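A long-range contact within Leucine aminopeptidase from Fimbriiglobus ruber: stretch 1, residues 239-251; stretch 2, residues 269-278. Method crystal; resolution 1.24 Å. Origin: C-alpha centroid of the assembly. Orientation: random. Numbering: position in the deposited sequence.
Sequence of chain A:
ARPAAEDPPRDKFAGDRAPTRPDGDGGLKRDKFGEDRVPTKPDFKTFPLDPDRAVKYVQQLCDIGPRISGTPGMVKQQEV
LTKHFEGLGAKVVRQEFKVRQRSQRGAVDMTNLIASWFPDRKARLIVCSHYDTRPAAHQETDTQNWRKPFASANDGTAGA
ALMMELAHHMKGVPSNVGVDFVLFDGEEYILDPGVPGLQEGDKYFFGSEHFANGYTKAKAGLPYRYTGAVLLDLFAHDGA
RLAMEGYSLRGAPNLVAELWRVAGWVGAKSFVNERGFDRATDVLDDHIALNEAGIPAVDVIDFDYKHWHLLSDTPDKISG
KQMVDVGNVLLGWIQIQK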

# COMPACT_ATOMS: atom_id res chain seq x y z
N GLY A 239 2.62 16.57 -7.14
CA GLY A 239 3.45 16.48 -8.33
C GLY A 239 4.18 15.16 -8.46
O GLY A 239 5.16 15.08 -9.21
N ALA A 240 3.71 14.11 -7.77
CA ALA A 240 4.37 12.81 -7.84
C ALA A 240 4.52 12.35 -9.29
O ALA A 240 3.67 12.61 -10.15
CB ALA A 240 3.54 11.78 -7.07
N ARG A 241 5.62 11.65 -9.55
CA ARG A 241 5.90 11.04 -10.84
C ARG A 241 5.83 9.53 -10.67
O ARG A 241 6.78 8.90 -10.21
CB ARG A 241 7.27 11.49 -11.35
CG ARG A 241 7.68 10.83 -12.65
CD ARG A 241 9.09 11.30 -13.09
NE ARG A 241 9.63 10.44 -14.15
CZ ARG A 241 10.23 9.27 -13.93
NH1 ARG A 241 10.43 8.84 -12.69
NH2 ARG A 241 10.63 8.53 -14.96
N LEU A 242 4.66 8.96 -10.99
CA LEU A 242 4.40 7.52 -10.82
C LEU A 242 4.81 6.84 -12.11
O LEU A 242 4.03 6.74 -13.06
CB LEU A 242 2.94 7.27 -10.43
CG LEU A 242 2.45 8.01 -9.17
CD1 LEU A 242 0.97 7.73 -8.95
CD2 LEU A 242 3.28 7.65 -7.94
N ALA A 243 6.07 6.41 -12.16
CA ALA A 243 6.66 5.80 -13.34
C ALA A 243 6.66 4.28 -13.21
O ALA A 243 6.18 3.71 -12.23
CB ALA A 243 8.06 6.38 -13.58
N MET A 244 7.20 3.62 -14.22
CA MET A 244 7.10 2.17 -14.34
C MET A 244 8.40 1.53 -13.88
O MET A 244 9.46 1.75 -14.48
CB MET A 244 6.80 1.82 -15.79
CG MET A 244 5.48 2.40 -16.24
SD MET A 244 5.25 2.18 -18.01
CE MET A 244 3.49 2.54 -18.16
N GLU A 245 8.34 0.74 -12.82
CA GLU A 245 9.58 0.07 -12.40
C GLU A 245 9.57 -1.38 -12.83
O GLU A 245 8.54 -1.94 -13.19
CB GLU A 245 10.03 0.26 -10.95
CG GLU A 245 9.18 -0.41 -9.86
CD GLU A 245 9.38 -1.93 -9.74
OE1 GLU A 245 8.36 -2.64 -9.70
OE2 GLU A 245 10.53 -2.42 -9.73
N GLY A 246 10.77 -1.95 -12.83
CA GLY A 246 11.00 -3.16 -13.59
C GLY A 246 10.28 -4.38 -13.06
O GLY A 246 9.82 -5.21 -13.84
N TYR A 247 10.22 -4.56 -11.73
CA TYR A 247 9.55 -5.77 -11.26
C TYR A 247 8.07 -5.75 -11.63
O TYR A 247 7.50 -6.79 -11.98
CB TYR A 247 9.75 -5.95 -9.76
CG TYR A 247 11.17 -6.26 -9.40
CD1 TYR A 247 11.73 -7.50 -9.69
CD2 TYR A 247 11.95 -5.33 -8.74
CE1 TYR A 247 13.05 -7.79 -9.34
CE2 TYR A 247 13.26 -5.61 -8.38
CZ TYR A 247 13.81 -6.84 -8.69
OH TYR A 247 15.11 -7.12 -8.34
N SER A 248 7.46 -4.56 -11.57
CA SER A 248 6.06 -4.40 -11.96
C SER A 248 5.87 -4.66 -13.44
O SER A 248 4.94 -5.37 -13.85
CB SER A 248 5.64 -2.96 -11.67
OG SER A 248 5.71 -2.68 -10.28
N LEU A 249 6.75 -4.09 -14.27
CA LEU A 249 6.66 -4.32 -15.71
C LEU A 249 6.81 -5.80 -16.05
O LEU A 249 6.06 -6.33 -16.88
CB LEU A 249 7.74 -3.52 -16.45
CG LEU A 249 7.48 -2.03 -16.56
CD1 LEU A 249 8.76 -1.32 -16.98
CD2 LEU A 249 6.33 -1.73 -17.51
N ARG A 250 7.77 -6.47 -15.43
CA ARG A 250 8.02 -7.87 -15.78
C ARG A 250 6.93 -8.77 -15.23
O ARG A 250 6.55 -9.75 -15.88
CB ARG A 250 9.40 -8.29 -15.29
CG ARG A 250 10.51 -7.61 -16.09
CD ARG A 250 11.90 -8.13 -15.72
NE ARG A 250 12.24 -7.89 -14.32
CZ ARG A 250 12.83 -6.78 -13.87
NH1 ARG A 250 13.18 -5.81 -14.71
NH2 ARG A 250 13.09 -6.65 -12.58
N GLY A 251 6.42 -8.47 -14.04
CA GLY A 251 5.47 -9.37 -13.41
C GLY A 251 4.04 -9.16 -13.84
O GLY A 251 3.24 -10.09 -13.74
N LYS A 269 -2.56 12.77 -13.87
CA LYS A 269 -1.35 13.12 -14.62
C LYS A 269 -0.09 12.57 -13.98
O LYS A 269 0.95 12.54 -14.64
CB LYS A 269 -1.25 14.64 -14.74
CG LYS A 269 -2.42 15.31 -15.42
CD LYS A 269 -2.39 14.99 -16.91
CE LYS A 269 -3.60 15.51 -17.67
NZ LYS A 269 -3.71 16.98 -17.62
N SER A 270 -0.15 12.12 -12.73
CA SER A 270 1.04 11.55 -12.11
C SER A 270 1.47 10.23 -12.75
O SER A 270 2.63 9.85 -12.61
CB SER A 270 0.82 11.34 -10.61
OG SER A 270 -0.23 10.42 -10.35
N PHE A 271 0.56 9.50 -13.40
CA PHE A 271 0.92 8.21 -14.00
C PHE A 271 1.59 8.47 -15.34
O PHE A 271 0.93 8.92 -16.29
CB PHE A 271 -0.30 7.32 -14.19
CG PHE A 271 -0.89 6.79 -12.90
CD1 PHE A 271 -1.71 7.59 -12.09
CD2 PHE A 271 -0.61 5.49 -12.48
CE1 PHE A 271 -2.26 7.10 -10.92
CE2 PHE A 271 -1.14 5.00 -11.29
CZ PHE A 271 -1.96 5.81 -10.50
N VAL A 272 2.90 8.25 -15.42
CA VAL A 272 3.69 8.59 -16.60
C VAL A 272 4.18 7.33 -17.29
O VAL A 272 4.56 6.35 -16.64
CB VAL A 272 4.86 9.55 -16.27
CG1 VAL A 272 4.31 10.84 -15.62
CG2 VAL A 272 5.92 8.90 -15.40
N ASN A 273 4.19 7.36 -18.63
CA ASN A 273 4.72 6.25 -19.43
C ASN A 273 6.22 6.43 -19.60
O ASN A 273 6.72 6.77 -20.66
CB ASN A 273 3.98 6.16 -20.76
CG ASN A 273 2.65 5.46 -20.60
OD1 ASN A 273 1.70 6.02 -20.05
ND2 ASN A 273 2.58 4.21 -21.01
N GLU A 274 6.94 6.20 -18.50
CA GLU A 274 8.39 6.33 -18.45
C GLU A 274 8.93 5.23 -17.55
O GLU A 274 8.25 4.77 -16.63
CB GLU A 274 8.85 7.67 -17.85
CG GLU A 274 8.32 8.90 -18.56
CD GLU A 274 8.74 10.21 -17.89
OE1 GLU A 274 9.68 10.21 -17.06
OE2 GLU A 274 8.13 11.25 -18.21
N ARG A 275 10.19 4.86 -17.79
CA ARG A 275 10.82 3.76 -17.07
C ARG A 275 11.67 4.29 -15.92
O ARG A 275 12.60 5.07 -16.13
CB ARG A 275 11.75 3.04 -18.05
CG ARG A 275 12.48 1.90 -17.47
CD ARG A 275 11.56 0.73 -17.31
NE ARG A 275 12.34 -0.42 -16.91
CZ ARG A 275 12.73 -0.64 -15.66
NH1 ARG A 275 12.36 0.21 -14.70
NH2 ARG A 275 13.51 -1.69 -15.38
N GLY A 276 11.40 3.81 -14.71
CA GLY A 276 12.35 3.96 -13.62
C GLY A 276 12.36 5.33 -12.96
O GLY A 276 11.58 6.23 -13.27
N PHE A 277 13.31 5.47 -12.03
CA PHE A 277 13.48 6.63 -11.15
C PHE A 277 14.96 6.96 -11.08
O PHE A 277 15.82 6.13 -11.39
CB PHE A 277 12.96 6.31 -9.75
CG PHE A 277 11.55 5.81 -9.77
CD1 PHE A 277 10.49 6.71 -9.90
CD2 PHE A 277 11.27 4.45 -9.76
CE1 PHE A 277 9.19 6.26 -10.00
CE2 PHE A 277 9.96 4.00 -9.83
CZ PHE A 277 8.92 4.92 -9.96
N ASP A 278 15.27 8.19 -10.66
CA ASP A 278 16.68 8.52 -10.43
C ASP A 278 17.28 7.61 -9.36
O ASP A 278 18.44 7.21 -9.46
CB ASP A 278 16.83 9.98 -10.00
CG ASP A 278 16.55 10.95 -11.13
OD1 ASP A 278 16.58 10.53 -12.30
OD2 ASP A 278 16.35 12.14 -10.83

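Residues 242-244 of stretch 1 run parallel to two short strands of stretch 2, joined by one bridge on each side of a bulge. On the first side of the interruption Leu242 pairs with Phe271: Leu242 N donates to Ser270 O at 2.7 Å, and Leu242 O accepts from Val272 N at 3.0 Å. On the second side Met244 pairs with Arg275, with Met244 N bonded to Glu274 O at 2.9 Å and Gly276 N to Met244 O at 2.8 Å. Two steps along stretch 1, from Leu242 to Met244, thus match four along stretch 2, from Phe271 to Arg275. The extra length is taken up where the chain turns a corner at Asn273, and a weak bond from Glu274 N to Val272 O, 3.0 Å, closes the turn.

The bulge shapes the contact around Ala243. Its CA-to-CB bond points toward stretch 2, and the small methyl sits among atoms from both sides of the corner: Ala243 CB lies 3.8 Å from Val272 CG2, 3.5 Å from Glu274 O, 3.5 Å from Gly276 O and 3.8 Å from Phe277 CE1. The ring of Phe277 also reaches Glu245, whose CB meets the ring edge, with Glu245 CB 3.9 Å from Phe277 CE2.

Arg241 leaves its backbone pointing away from stretch 2, but an extended side chain, t at chi1 to chi3, carries the guanidinium back alongside it. Val272 CG2 covers one face of the group, while its polar partners lie near its plane, where the N-H bonds point. Glu274 OE1 accepts from both Arg241 NE and Arg241 NH2, each at 2.9 Å, in a salt bridge; Gly276 O accepts from Arg241 NH1 at 2.9 Å and from Arg241 NH2 at 3.0 Å. The arginine therefore ties together two residues beyond the corner.

Leu242 and Phe271 project to the same face of the sheet. There the leucine methyl settles over the aromatic ring, Leu242 CD1 standing 3.9 Å from the Phe271 ring centroid and only 16° off the normal, a CH-pi contact. Before this pair, Ser270 points toward stretch 1 and tucks its CB against the backbone, 3.2 Å from Ala240 O.

Met244 and Arg275 share that face as well. The thioether stretches along the corner until Met244 CE lies 3.4 Å from Asn273 ND2, whereas the end of the Arg275 side chain, p at chi2, comes to lie against the start of the helix that follows Glu245. Arg275 NH1 donates to Met244 O at 3.3 Å, a longer bond than the backbone one to the same oxygen. Gly246 CA lies over one face of this guanidinium, and the absence of a side chain is what leaves room: an ideal CB on Gly246 would fall 2.7 Å from Arg275 NH2. One turn on, Leu249 points toward stretch 2 and its CD1 packs 3.5 Å from Arg275 CD. Glu245 caps the helix itself, its OE1 accepting from Ser248 N at 2.8 Å and its OE2 from Tyr247 N at 2.9 Å.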